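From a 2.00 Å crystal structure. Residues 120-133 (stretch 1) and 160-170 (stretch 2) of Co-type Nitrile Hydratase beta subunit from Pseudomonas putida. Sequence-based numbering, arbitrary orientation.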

# COMPACT_ATOMS: atom_id res chain seq x y z
N SER B 120 12.58 4.96 5.56
CA SER B 120 11.67 4.60 6.63
C SER B 120 11.08 5.86 7.25
O SER B 120 11.77 6.86 7.40
CB SER B 120 12.41 3.78 7.70
OG SER B 120 11.57 3.50 8.81
N ALA B 121 9.80 5.79 7.63
CA ALA B 121 9.15 6.89 8.35
C ALA B 121 9.38 6.77 9.87
O ALA B 121 8.94 7.62 10.63
CB ALA B 121 7.66 6.89 8.06
N ALA B 122 10.04 5.69 10.30
CA ALA B 122 10.36 5.53 11.72
C ALA B 122 11.32 6.63 12.18
O ALA B 122 12.21 7.04 11.42
CB ALA B 122 10.96 4.15 12.00
N ARG B 123 11.13 7.14 13.39
CA ARG B 123 12.02 8.15 13.95
C ARG B 123 12.47 7.77 15.35
O ARG B 123 11.76 7.09 16.09
CB ARG B 123 11.35 9.51 13.96
CG ARG B 123 11.02 10.05 12.58
CD ARG B 123 12.25 10.50 11.83
NE ARG B 123 11.90 11.07 10.53
CZ ARG B 123 11.76 10.36 9.41
NH1 ARG B 123 11.95 9.05 9.43
NH2 ARG B 123 11.44 10.96 8.27
N GLU B 124 13.66 8.23 15.71
CA GLU B 124 14.28 7.86 16.97
C GLU B 124 13.51 8.39 18.18
O GLU B 124 13.26 7.66 19.14
CB GLU B 124 15.72 8.40 17.02
CG GLU B 124 16.55 7.83 18.15
CD GLU B 124 16.84 6.36 17.96
OE1 GLU B 124 17.02 5.93 16.80
OE2 GLU B 124 16.89 5.62 18.98
N GLU B 125 13.14 9.66 18.14
CA GLU B 125 12.44 10.25 19.27
C GLU B 125 11.18 10.98 18.86
O GLU B 125 11.09 11.53 17.77
CB GLU B 125 13.37 11.19 20.05
CG GLU B 125 14.11 12.19 19.18
CD GLU B 125 15.30 12.80 19.90
OE1 GLU B 125 15.85 12.13 20.81
OE2 GLU B 125 15.69 13.94 19.56
N GLY B 126 10.18 10.95 19.74
CA GLY B 126 8.91 11.61 19.50
C GLY B 126 8.10 11.58 20.77
O GLY B 126 8.61 11.18 21.81
N ALA B 127 6.83 11.99 20.69
CA ALA B 127 5.95 11.99 21.85
C ALA B 127 5.94 10.62 22.53
O ALA B 127 6.03 9.58 21.88
CB ALA B 127 4.54 12.42 21.45
N ARG B 128 5.85 10.63 23.86
CA ARG B 128 5.80 9.39 24.62
C ARG B 128 4.51 8.62 24.32
O ARG B 128 3.47 9.20 24.04
CB ARG B 128 5.87 9.70 26.13
CG ARG B 128 4.72 10.63 26.59
CD ARG B 128 4.44 10.81 28.11
NE ARG B 128 3.93 9.60 28.69
CZ ARG B 128 2.77 9.16 29.14
NH1 ARG B 128 2.86 7.91 29.50
NH2 ARG B 128 1.61 9.82 29.29
N ALA B 129 4.58 7.29 24.40
CA ALA B 129 3.41 6.47 24.19
C ALA B 129 2.46 6.62 25.37
O ALA B 129 2.87 6.46 26.52
CB ALA B 129 3.81 5.01 24.02
N ARG B 130 1.19 6.94 25.10
CA ARG B 130 0.18 7.01 26.15
C ARG B 130 -0.48 5.67 26.38
O ARG B 130 -1.12 5.46 27.40
CB ARG B 130 -0.90 8.04 25.80
CG ARG B 130 -0.45 9.47 25.86
CD ARG B 130 -1.68 10.37 25.65
NE ARG B 130 -2.20 10.24 24.30
CZ ARG B 130 -3.45 10.54 23.93
NH1 ARG B 130 -4.34 10.96 24.82
NH2 ARG B 130 -3.80 10.40 22.66
N PHE B 131 -0.36 4.75 25.42
CA PHE B 131 -1.08 3.49 25.50
C PHE B 131 -0.17 2.25 25.49
O PHE B 131 0.92 2.26 24.94
CB PHE B 131 -2.13 3.41 24.37
CG PHE B 131 -2.97 4.65 24.26
CD1 PHE B 131 -3.96 4.92 25.19
CD2 PHE B 131 -2.74 5.56 23.25
CE1 PHE B 131 -4.71 6.09 25.10
CE2 PHE B 131 -3.50 6.73 23.15
CZ PHE B 131 -4.48 6.98 24.09
N ALA B 132 -0.65 1.18 26.09
CA ALA B 132 0.08 -0.07 26.13
C ALA B 132 -0.77 -1.11 25.44
O ALA B 132 -2.00 -0.96 25.38
CB ALA B 132 0.35 -0.47 27.57
N VAL B 133 -0.17 -2.18 24.94
CA VAL B 133 -1.01 -3.20 24.35
C VAL B 133 -1.96 -3.76 25.40
O VAL B 133 -1.59 -3.89 26.57
CB VAL B 133 -0.26 -4.30 23.51
CG1 VAL B 133 1.15 -3.88 23.13
CG2 VAL B 133 -0.37 -5.67 24.10
N THR B 160 -9.02 -2.30 20.72
CA THR B 160 -7.97 -2.73 21.65
C THR B 160 -6.58 -2.56 21.01
O THR B 160 -6.33 -3.05 19.91
CB THR B 160 -8.16 -4.20 22.04
OG1 THR B 160 -9.52 -4.41 22.49
CG2 THR B 160 -7.15 -4.65 23.14
N VAL B 161 -5.69 -1.84 21.68
CA VAL B 161 -4.31 -1.73 21.21
C VAL B 161 -3.70 -3.13 21.23
O VAL B 161 -3.70 -3.80 22.26
CB VAL B 161 -3.48 -0.78 22.09
CG1 VAL B 161 -2.01 -0.74 21.62
CG2 VAL B 161 -4.09 0.63 22.07
N VAL B 162 -3.22 -3.61 20.09
CA VAL B 162 -2.62 -4.94 20.03
C VAL B 162 -1.11 -4.91 19.68
O VAL B 162 -0.40 -5.88 19.95
CB VAL B 162 -3.36 -5.90 19.07
CG1 VAL B 162 -4.73 -6.27 19.64
CG2 VAL B 162 -3.50 -5.29 17.66
N ILE B 163 -0.65 -3.81 19.09
CA ILE B 163 0.78 -3.63 18.84
C ILE B 163 1.16 -2.17 18.99
O ILE B 163 0.46 -1.29 18.48
CB ILE B 163 1.19 -4.02 17.38
CG1 ILE B 163 0.71 -5.41 17.01
CG2 ILE B 163 2.71 -3.86 17.19
CD1 ILE B 163 0.94 -5.77 15.55
N ASP B 164 2.28 -1.91 19.66
CA ASP B 164 2.87 -0.57 19.62
C ASP B 164 4.07 -0.67 18.68
O ASP B 164 5.04 -1.36 18.99
CB ASP B 164 3.31 -0.14 21.03
CG ASP B 164 4.05 1.17 21.05
OD1 ASP B 164 4.35 1.74 19.97
OD2 ASP B 164 4.32 1.65 22.17
N HIS B 165 4.02 0.00 17.54
CA HIS B 165 5.09 -0.11 16.54
C HIS B 165 6.27 0.82 16.78
O HIS B 165 7.27 0.77 16.06
CB HIS B 165 4.53 0.13 15.13
CG HIS B 165 3.55 -0.91 14.70
ND1 HIS B 165 3.94 -2.15 14.24
CD2 HIS B 165 2.20 -0.90 14.66
CE1 HIS B 165 2.87 -2.86 13.94
NE2 HIS B 165 1.80 -2.12 14.18
N GLY B 166 6.16 1.69 17.78
CA GLY B 166 7.19 2.69 18.01
C GLY B 166 6.86 4.01 17.33
O GLY B 166 5.72 4.24 16.93
N VAL B 167 7.87 4.85 17.16
CA VAL B 167 7.68 6.23 16.77
C VAL B 167 7.79 6.45 15.26
O VAL B 167 8.73 5.97 14.63
CB VAL B 167 8.70 7.14 17.48
CG1 VAL B 167 8.61 8.57 16.97
CG2 VAL B 167 8.48 7.09 18.99
N PHE B 168 6.84 7.20 14.70
CA PHE B 168 6.81 7.50 13.26
C PHE B 168 6.44 8.94 12.99
O PHE B 168 5.80 9.60 13.83
CB PHE B 168 5.79 6.59 12.56
CG PHE B 168 6.22 5.15 12.50
CD1 PHE B 168 6.92 4.67 11.41
CD2 PHE B 168 5.95 4.28 13.55
CE1 PHE B 168 7.34 3.32 11.35
CE2 PHE B 168 6.37 2.96 13.52
CZ PHE B 168 7.07 2.48 12.41
N VAL B 169 6.82 9.43 11.82
CA VAL B 169 6.37 10.72 11.34
C VAL B 169 4.83 10.78 11.38
O VAL B 169 4.17 9.76 11.18
CB VAL B 169 6.83 10.94 9.87
CG1 VAL B 169 6.13 12.16 9.25
CG2 VAL B 169 8.37 11.05 9.79
N THR B 170 4.28 11.95 11.64
CA THR B 170 2.83 12.17 11.56
C THR B 170 2.44 12.77 10.20
O THR B 170 2.85 13.90 9.87
CB THR B 170 2.36 13.12 12.70
OG1 THR B 170 2.60 12.50 13.96
CG2 THR B 170 0.85 13.44 12.56
O HOH W 1 3.17 0.71 24.40

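Only two direct hydrogen bonds join these stretches, and both belong to a single beta bridge at one end of the contact; toward the other end, a water does the polar work. Stretch 1 has no regular secondary structure, yet it meets the strand of stretch 2 with strand-like geometry at Ala122 and Phe168, whose CA atoms lie 4.3 Å apart. On one side of this pair Val169 N donates to Ala121 O at 3.0 Å, and on the other Arg123 N donates to Val167 O at 2.9 Å, both nearly straight. The same carbonyls receive CA-H...O contacts, Phe168 CA to Ala121 O and Ala122 CA to Val167 O, each 3.4 Å, so each oxygen faces an N-H and a CA-H together.

Small side chains suit this close approach. Ala121 CB lies 4.1 Å from Phe168 CD1 and Ala122 CB 3.8 Å from Phe168 CE1, so the two methyls pack against the buried ring while the backbones stay bridged. The loop is tied within stretch 1: Ala122 N donates to Ser120 OG (3.1 Å), and Arg123 NH1 donates to both Ser120 O (3.0 Å) and Ala122 O (2.8 Å). Bent back through two m rotamers, the Arg123 side chain also lays one face of its guanidinium over Val169, with Arg123 NH2 3.4 Å from Val169 CG2. A long arginine thus serves as backbone clamp and apolar cover at once.

Val167 points toward stretch 1 and has the largest area covered by the other stretch. Val167 CG1 sits 3.9 Å from Glu125 O and 4.0 Å from Gly126 CA. Glycine fits here because an ideal CB on Gly126 would come within 2.8 Å of Val167 CG1, a clash. Glu124 and Glu125 point away from the strand and are exposed.

Farther along, Asp164 points toward stretch 1, and its two oxygens have different partners. Asp164 OD1 accepts from Gly166 N at 2.8 Å, while Asp164 OD2 receives a hydrogen bond from the water oxygen at 2.7 Å; the same water donates to Phe131 O at 2.8 Å, bridging two acceptors that could not bond each other directly. Ala129 CB approaches Asp164 OD2 at 3.9 Å.

At the far end the contact is mostly apolar. Buried Val161 points toward stretch 1, with Val161 CG2 4.1 Å from Phe131 CB and Val161 CG1 4.4 Å from Val133 CB; the end of the Phe131 side chain leads away. Val133 CA adds a CA-H...O contact to Val161 O at 3.5 Å. The rule is economical: one bridge, one water and well-placed valines.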